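Local coordinates for OxsB protein (Bacillus megaterium, PDB 5UL3) that catalyses the cobalamin-dependent radical SAM oxidative ring contraction of dAMP to an oxetane aldehyde on the way to oxetanocin A, at residues Ser594-Met599 / Asn688-Trp693; Asn692-Met697 / Lys726-Asp731. All coordinates share one frame; numbering follows the deposited sequence.

In the fold
Interactions 1 and 2 both lie in the all-helical C-terminal part of the chain, consistent with its C-terminal helix bundle and away from the cofactors. Helix 683-709 is common to them: its 688-693 part packs on helix 588-617, and the overlapping 692-697 part meets helix 720-730, the two contacts centring about 12 Å apart. Both are buried. Interaction 1 is small and without a hydrogen bond across it, a methionine thioether against a carbonyl oxygen and two CB atoms. Interaction 2 is larger, set round a tryptophan, and has a polar margin where a water joins the two segments. Trp-735, near the chain end, touches side chains from each: Met-599 and Gln-694.

Interaction 1. Residues Ser594-Met599 / Asn688-Trp693; sequences SEACQM and NVMTNW
Within 594-599 and 688-693 the nearest CA atoms are those of Ala-596 and Met-690, 7.7 Å apart, with the segments running in broadly the same direction. The gap is bridged from one side: Met-690 reaches across, and helix 588-617 offers a small residue to receive it. With CG anti to the backbone N (chi1 -174°), the methionine chain extends straight off its own helix as far as the sulfur, then bends there to lay its methyl along the other surface.

The sulfur comes to rest on backbone: Met-690 SD is 3.3 Å from Ala-596 O. That oxygen lies almost exactly on the extension of the CG-SD bond, at a CG-SD...O angle of about 178°. Beyond the sulfur, Met-690 CE sits 3.4 Å from Ala-596 O and 4.0 Å from Ala-596 CB. Met-690 CE also touches Met-599 CB, 4.2 Å away, one turn on. Met-599 contributes just the root of its side chain; its end leads away, and the side chain also packs on Leu-687 and Trp-735.

Ile-686 also packs on Ala-596, and a Glu-595 to Lys-683 salt bridge ties the same two helices together. This helix-helix packing of 588-617 on 683-709 is consistent with the C-terminal helix bundle, away from the cofactor sites.

No hydrogen bond crosses between the segments. The chemistry is dispersion between the Met-690 methyl and the CB atoms of Ala-596 and Met-599, and the oxygen's position opposite the CG-SD bond is consistent with a mild attraction to the electron-poor end of the sulfur.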
loop_
_atom_site.group_PDB
_atom_site.type_symbol
_atom_site.label_atom_id
_atom_site.label_comp_id
_atom_site.label_asym_id
_atom_site.label_seq_id
_atom_site.Cartn_x
_atom_site.Cartn_y
_atom_site.Cartn_z
ATOM N N SER A 594 21.472 -14.979 -9.548
ATOM C CA SER A 594 20.732 -13.865 -8.966
ATOM C C SER A 594 21.564 -12.591 -8.996
ATOM O O SER A 594 21.074 -11.524 -9.381
ATOM C CB SER A 594 20.313 -14.208 -7.535
ATOM O OG SER A 594 19.953 -13.038 -6.801
ATOM N N GLU A 595 22.841 -12.689 -8.606
ATOM C CA GLU A 595 23.725 -11.530 -8.651
ATOM C C GLU A 595 23.859 -10.984 -10.067
ATOM O O GLU A 595 23.817 -9.762 -10.272
ATOM C CB GLU A 595 25.106 -11.897 -8.095
ATOM C CG GLU A 595 26.094 -10.744 -8.042
ATOM C CD GLU A 595 27.484 -11.173 -7.583
ATOM O OE1 GLU A 595 28.122 -11.986 -8.285
ATOM O OE2 GLU A 595 27.938 -10.696 -6.521
ATOM N N ALA A 596 24.039 -11.864 -11.055
ATOM C CA ALA A 596 24.180 -11.395 -12.432
ATOM C C ALA A 596 22.925 -10.667 -12.896
ATOM O O ALA A 596 23.012 -9.655 -13.594
ATOM C CB ALA A 596 24.479 -12.557 -13.374
ATOM N N CYS A 597 21.750 -11.186 -12.536
ATOM C CA CYS A 597 20.509 -10.525 -12.930
ATOM C C CYS A 597 20.377 -9.159 -12.271
ATOM O O CYS A 597 19.897 -8.208 -12.901
ATOM C CB CYS A 597 19.319 -11.416 -12.600
ATOM S SG CYS A 597 19.158 -12.832 -13.709
ATOM N N GLN A 598 20.796 -9.028 -11.005
ATOM C CA GLN A 598 20.840 -7.689 -10.415
ATOM C C GLN A 598 21.799 -6.779 -11.176
ATOM O O GLN A 598 21.500 -5.600 -11.399
ATOM C CB GLN A 598 21.237 -7.742 -8.942
ATOM C CG GLN A 598 21.233 -6.361 -8.310
ATOM C CD GLN A 598 19.825 -5.788 -8.235
ATOM O OE1 GLN A 598 18.927 -6.406 -7.660
ATOM N NE2 GLN A 598 19.623 -4.618 -8.825
ATOM N N MET A 599 22.963 -7.296 -11.579
ATOM C CA MET A 599 23.887 -6.461 -12.340
ATOM C C MET A 599 23.299 -6.089 -13.699
ATOM O O MET A 599 23.503 -4.974 -14.188
ATOM C CB MET A 599 25.232 -7.181 -12.504
ATOM C CG MET A 599 25.925 -7.425 -11.177
ATOM S SD MET A 599 27.465 -8.380 -11.370
ATOM C CE MET A 599 28.647 -7.063 -11.485
ATOM N N ASN A 688 30.764 -13.529 -18.522
ATOM C CA ASN A 688 31.107 -13.605 -19.941
ATOM C C ASN A 688 29.890 -13.953 -20.779
ATOM O O ASN A 688 29.721 -13.440 -21.892
ATOM C CB ASN A 688 32.197 -14.657 -20.187
ATOM C CG ASN A 688 33.587 -14.166 -19.848
ATOM O OD1 ASN A 688 33.846 -12.962 -19.784
ATOM N ND2 ASN A 688 34.500 -15.108 -19.636
ATOM N N VAL A 689 29.051 -14.855 -20.274
ATOM C CA VAL A 689 27.820 -15.210 -20.970
ATOM C C VAL A 689 26.901 -13.997 -21.055
ATOM O O VAL A 689 26.302 -13.724 -22.104
ATOM C CB VAL A 689 27.135 -16.394 -20.260
ATOM C CG1 VAL A 689 25.794 -16.720 -20.901
ATOM C CG2 VAL A 689 28.049 -17.627 -20.263
ATOM N N MET A 690 26.781 -13.251 -19.953
ATOM C CA MET A 690 25.900 -12.083 -19.939
ATOM C C MET A 690 26.431 -10.972 -20.835
ATOM O O MET A 690 25.650 -10.292 -21.508
ATOM C CB MET A 690 25.716 -11.585 -18.509
ATOM C CG MET A 690 24.697 -10.459 -18.377
ATOM S SD MET A 690 24.125 -10.223 -16.681
ATOM C CE MET A 690 25.604 -9.658 -15.839
ATOM N N THR A 691 27.757 -10.765 -20.857
ATOM C CA THR A 691 28.335 -9.817 -21.809
ATOM C C THR A 691 27.903 -10.145 -23.231
ATOM O O THR A 691 27.623 -9.246 -24.037
ATOM C CB THR A 691 29.866 -9.822 -21.704
ATOM O OG1 THR A 691 30.272 -9.295 -20.438
ATOM C CG2 THR A 691 30.482 -8.984 -22.812
ATOM N N ASN A 692 27.822 -11.439 -23.550
ATOM C CA ASN A 692 27.412 -11.856 -24.884
ATOM C C ASN A 692 25.951 -11.515 -25.130
ATOM O O ASN A 692 25.590 -10.996 -26.189
ATOM C CB ASN A 692 27.652 -13.357 -25.053
ATOM C CG ASN A 692 27.976 -13.731 -26.479
ATOM O OD1 ASN A 692 27.343 -14.613 -27.065
ATOM N ND2 ASN A 692 28.957 -13.047 -27.056
ATOM N N TRP A 693 25.091 -11.812 -24.154
ATOM C CA TRP A 693 23.679 -11.493 -24.298
ATOM C C TRP A 693 23.451 -9.988 -24.378
ATOM O O TRP A 693 22.524 -9.534 -25.054
ATOM C CB TRP A 693 22.898 -12.085 -23.127
ATOM C CG TRP A 693 21.442 -12.130 -23.382
ATOM C CD1 TRP A 693 20.481 -11.292 -22.867
ATOM C CD2 TRP A 693 20.759 -13.048 -24.236
ATOM N NE1 TRP A 693 19.242 -11.655 -23.344
ATOM C CE2 TRP A 693 19.386 -12.732 -24.179
ATOM C CE3 TRP A 693 21.175 -14.119 -25.036
ATOM C CZ2 TRP A 693 18.432 -13.438 -24.899
ATOM C CZ3 TRP A 693 20.230 -14.820 -25.746
ATOM C CH2 TRP A 693 18.868 -14.482 -25.673
#

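Interaction 2. Residues Asn692-Met697 / Lys726-Asp731; sequences NWQLIM and KRWFSD
Gln-694 and Met-697, one turn apart on helix 683-709, both touch the far end of the Trp-728 indole, which spans a 10.1 Å separation between the CA atoms of Met-697 and Trp-728. The two segments run in roughly opposite directions.

Take Gln-694 outward from CB, which makes no close contact across. A chi1 of -178° swings CG away from its own backbone N, and with the next torsion also extended the chain heads straight for helix 720-730. Gln-694 CG is 3.7 Å from Trp-728 CZ2. CD passes the same corner of the ring more loosely, and the amide plane is turned 70° from the indole plane. At the tip the two ends part company. OE1 accepts from the backbone N of Gly-733, just past helix 720-730. Gln-694 NE2 lies 3.8 Å from Trp-728 CZ2. Gln-694 NE2 also donates to a water oxygen at 3.0 Å. That water's oxygen donates in turn to Asp-731 O at 2.9 Å.

Met-697 CG is 3.5 Å from Trp-728 CZ2, at an oblique slant to the ring. The Met-697 side chain, bent at chi2 (71°), also packs on Asn-604 and Met-608 of helix 588-617. In the indole plane, Gln-694 O lies at the ring edge, 3.8 Å from Trp-728 CH2, too long to count for much. Trp-728 NE1 is hydrogen-bonded to Asn-604 OD1, which ties this ring to a third helix. Such packing of helices 683-709, 720-730 and 588-617 is consistent with the C-terminal helix bundle, away from the cofactor sites.

The chemistry therefore divides along one side chain: the CG methylene packs against the indole, while the amide makes bonds at both ends, directly to Gly-733 N and through water to Asp-731 O. The amide's rotation is thus probably well defined.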
loop_
_atom_site.group_PDB
_atom_site.type_symbol
_atom_site.label_atom_id
_atom_site.label_comp_id
_atom_site.label_asym_id
_atom_site.label_seq_id
_atom_site.Cartn_x
_atom_site.Cartn_y
_atom_site.Cartn_z
ATOM N N ASN A 692 27.822 -11.439 -23.550
ATOM C CA ASN A 692 27.412 -11.856 -24.884
ATOM C C ASN A 692 25.951 -11.515 -25.130
ATOM O O ASN A 692 25.590 -10.996 -26.189
ATOM C CB ASN A 692 27.652 -13.357 -25.053
ATOM C CG ASN A 692 27.976 -13.731 -26.479
ATOM O OD1 ASN A 692 27.343 -14.613 -27.065
ATOM N ND2 ASN A 692 28.957 -13.047 -27.056
ATOM N N TRP A 693 25.091 -11.812 -24.154
ATOM C CA TRP A 693 23.679 -11.493 -24.298
ATOM C C TRP A 693 23.451 -9.988 -24.378
ATOM O O TRP A 693 22.524 -9.534 -25.054
ATOM C CB TRP A 693 22.898 -12.085 -23.127
ATOM C CG TRP A 693 21.442 -12.130 -23.382
ATOM C CD1 TRP A 693 20.481 -11.292 -22.867
ATOM C CD2 TRP A 693 20.759 -13.048 -24.236
ATOM N NE1 TRP A 693 19.242 -11.655 -23.344
ATOM C CE2 TRP A 693 19.386 -12.732 -24.179
ATOM C CE3 TRP A 693 21.175 -14.119 -25.036
ATOM C CZ2 TRP A 693 18.432 -13.438 -24.899
ATOM C CZ3 TRP A 693 20.230 -14.820 -25.746
ATOM C CH2 TRP A 693 18.868 -14.482 -25.673
ATOM N N GLN A 694 24.289 -9.205 -23.702
ATOM C CA GLN A 694 24.153 -7.754 -23.716
ATOM C C GLN A 694 24.259 -7.178 -25.124
ATOM O O GLN A 694 23.745 -6.085 -25.377
ATOM C CB GLN A 694 25.205 -7.130 -22.798
ATOM C CG GLN A 694 25.132 -5.606 -22.702
ATOM C CD GLN A 694 26.145 -5.024 -21.742
ATOM O OE1 GLN A 694 27.350 -5.206 -21.912
ATOM N NE2 GLN A 694 25.665 -4.314 -20.721
ATOM N N LEU A 695 24.902 -7.897 -26.052
ATOM C CA LEU A 695 24.921 -7.458 -27.446
ATOM C C LEU A 695 23.516 -7.365 -28.032
ATOM O O LEU A 695 23.284 -6.597 -28.973
ATOM C CB LEU A 695 25.780 -8.415 -28.280
ATOM C CG LEU A 695 27.253 -8.470 -27.882
ATOM C CD1 LEU A 695 27.932 -9.618 -28.629
ATOM C CD2 LEU A 695 27.938 -7.140 -28.202
ATOM N N ILE A 696 22.561 -8.129 -27.497
ATOM C CA ILE A 696 21.188 -7.999 -27.975
ATOM C C ILE A 696 20.562 -6.721 -27.437
ATOM O O ILE A 696 19.827 -6.030 -28.148
ATOM C CB ILE A 696 20.352 -9.233 -27.594
ATOM C CG1 ILE A 696 21.051 -10.509 -28.065
ATOM C CG2 ILE A 696 18.972 -9.135 -28.220
ATOM C CD1 ILE A 696 20.418 -11.744 -27.509
ATOM N N MET A 697 20.845 -6.382 -26.178
ATOM C CA MET A 697 20.392 -5.096 -25.658
ATOM C C MET A 697 21.007 -3.941 -26.442
ATOM O O MET A 697 20.348 -2.921 -26.680
ATOM C CB MET A 697 20.735 -4.975 -24.174
ATOM C CG MET A 697 20.150 -3.752 -23.502
ATOM S SD MET A 697 18.353 -3.897 -23.318
ATOM C CE MET A 697 18.045 -2.234 -22.742
ATOM N N LYS A 726 24.619 7.389 -24.458
ATOM C CA LYS A 726 26.063 7.512 -24.658
ATOM C C LYS A 726 26.827 6.766 -23.573
ATOM O O LYS A 726 27.769 6.017 -23.862
ATOM C CB LYS A 726 26.466 8.990 -24.675
ATOM C CG LYS A 726 27.951 9.218 -24.929
ATOM C CD LYS A 726 28.265 10.706 -24.925
ATOM C CE LYS A 726 29.691 10.947 -25.435
ATOM N NZ LYS A 726 30.028 12.396 -25.500
ATOM N N ARG A 727 26.413 6.947 -22.318
ATOM C CA ARG A 727 27.035 6.233 -21.210
ATOM C C ARG A 727 26.840 4.727 -21.336
ATOM O O ARG A 727 27.779 3.954 -21.105
ATOM C CB ARG A 727 26.458 6.745 -19.890
ATOM C CG ARG A 727 27.170 6.239 -18.650
ATOM C CD ARG A 727 26.574 6.888 -17.411
ATOM N NE ARG A 727 26.298 8.297 -17.673
ATOM C CZ ARG A 727 27.179 9.277 -17.506
ATOM N NH1 ARG A 727 26.838 10.528 -17.787
ATOM N NH2 ARG A 727 28.399 9.007 -17.055
ATOM N N TRP A 728 25.630 4.289 -21.710
ATOM C CA TRP A 728 25.369 2.853 -21.843
ATOM C C TRP A 728 26.328 2.206 -22.837
ATOM O O TRP A 728 26.926 1.157 -22.555
ATOM C CB TRP A 728 23.920 2.598 -22.270
ATOM C CG TRP A 728 23.529 1.141 -22.093
ATOM C CD1 TRP A 728 22.905 0.587 -21.007
ATOM C CD2 TRP A 728 23.774 0.061 -23.005
ATOM N NE1 TRP A 728 22.737 -0.769 -21.194
ATOM C CE2 TRP A 728 23.263 -1.118 -22.409
ATOM C CE3 TRP A 728 24.371 -0.028 -24.267
ATOM C CZ2 TRP A 728 23.324 -2.362 -23.037
ATOM C CZ3 TRP A 728 24.435 -1.266 -24.886
ATOM C CH2 TRP A 728 23.916 -2.415 -24.271
ATOM N N PHE A 729 26.478 2.812 -24.019
ATOM C CA PHE A 729 27.374 2.244 -25.020
ATOM C C PHE A 729 28.802 2.189 -24.499
ATOM O O PHE A 729 29.494 1.181 -24.677
ATOM C CB PHE A 729 27.290 3.046 -26.323
ATOM C CG PHE A 729 25.950 2.926 -27.018
ATOM C CD1 PHE A 729 25.398 1.675 -27.266
ATOM C CD2 PHE A 729 25.232 4.066 -27.385
ATOM C CE1 PHE A 729 24.166 1.544 -27.891
ATOM C CE2 PHE A 729 24.001 3.948 -28.015
ATOM C CZ PHE A 729 23.464 2.685 -28.265
ATOM N N SER A 730 29.247 3.245 -23.813
ATOM C CA SER A 730 30.615 3.260 -23.310
ATOM C C SER A 730 30.820 2.287 -22.155
ATOM O O SER A 730 31.958 1.885 -21.897
ATOM C CB SER A 730 31.008 4.673 -22.874
ATOM O OG SER A 730 30.847 4.830 -21.480
ATOM N N ASP A 731 29.754 1.896 -21.459
ATOM C CA ASP A 731 29.864 0.975 -20.333
ATOM C C ASP A 731 29.664 -0.483 -20.714
ATOM O O ASP A 731 29.638 -1.334 -19.817
ATOM C CB ASP A 731 28.851 1.345 -19.242
ATOM C CG ASP A 731 29.201 2.637 -18.543
ATOM O OD1 ASP A 731 30.382 3.035 -18.604
ATOM O OD2 ASP A 731 28.308 3.257 -17.935
HETATM O O HOH W 1 27.421 -2.835 -18.812
#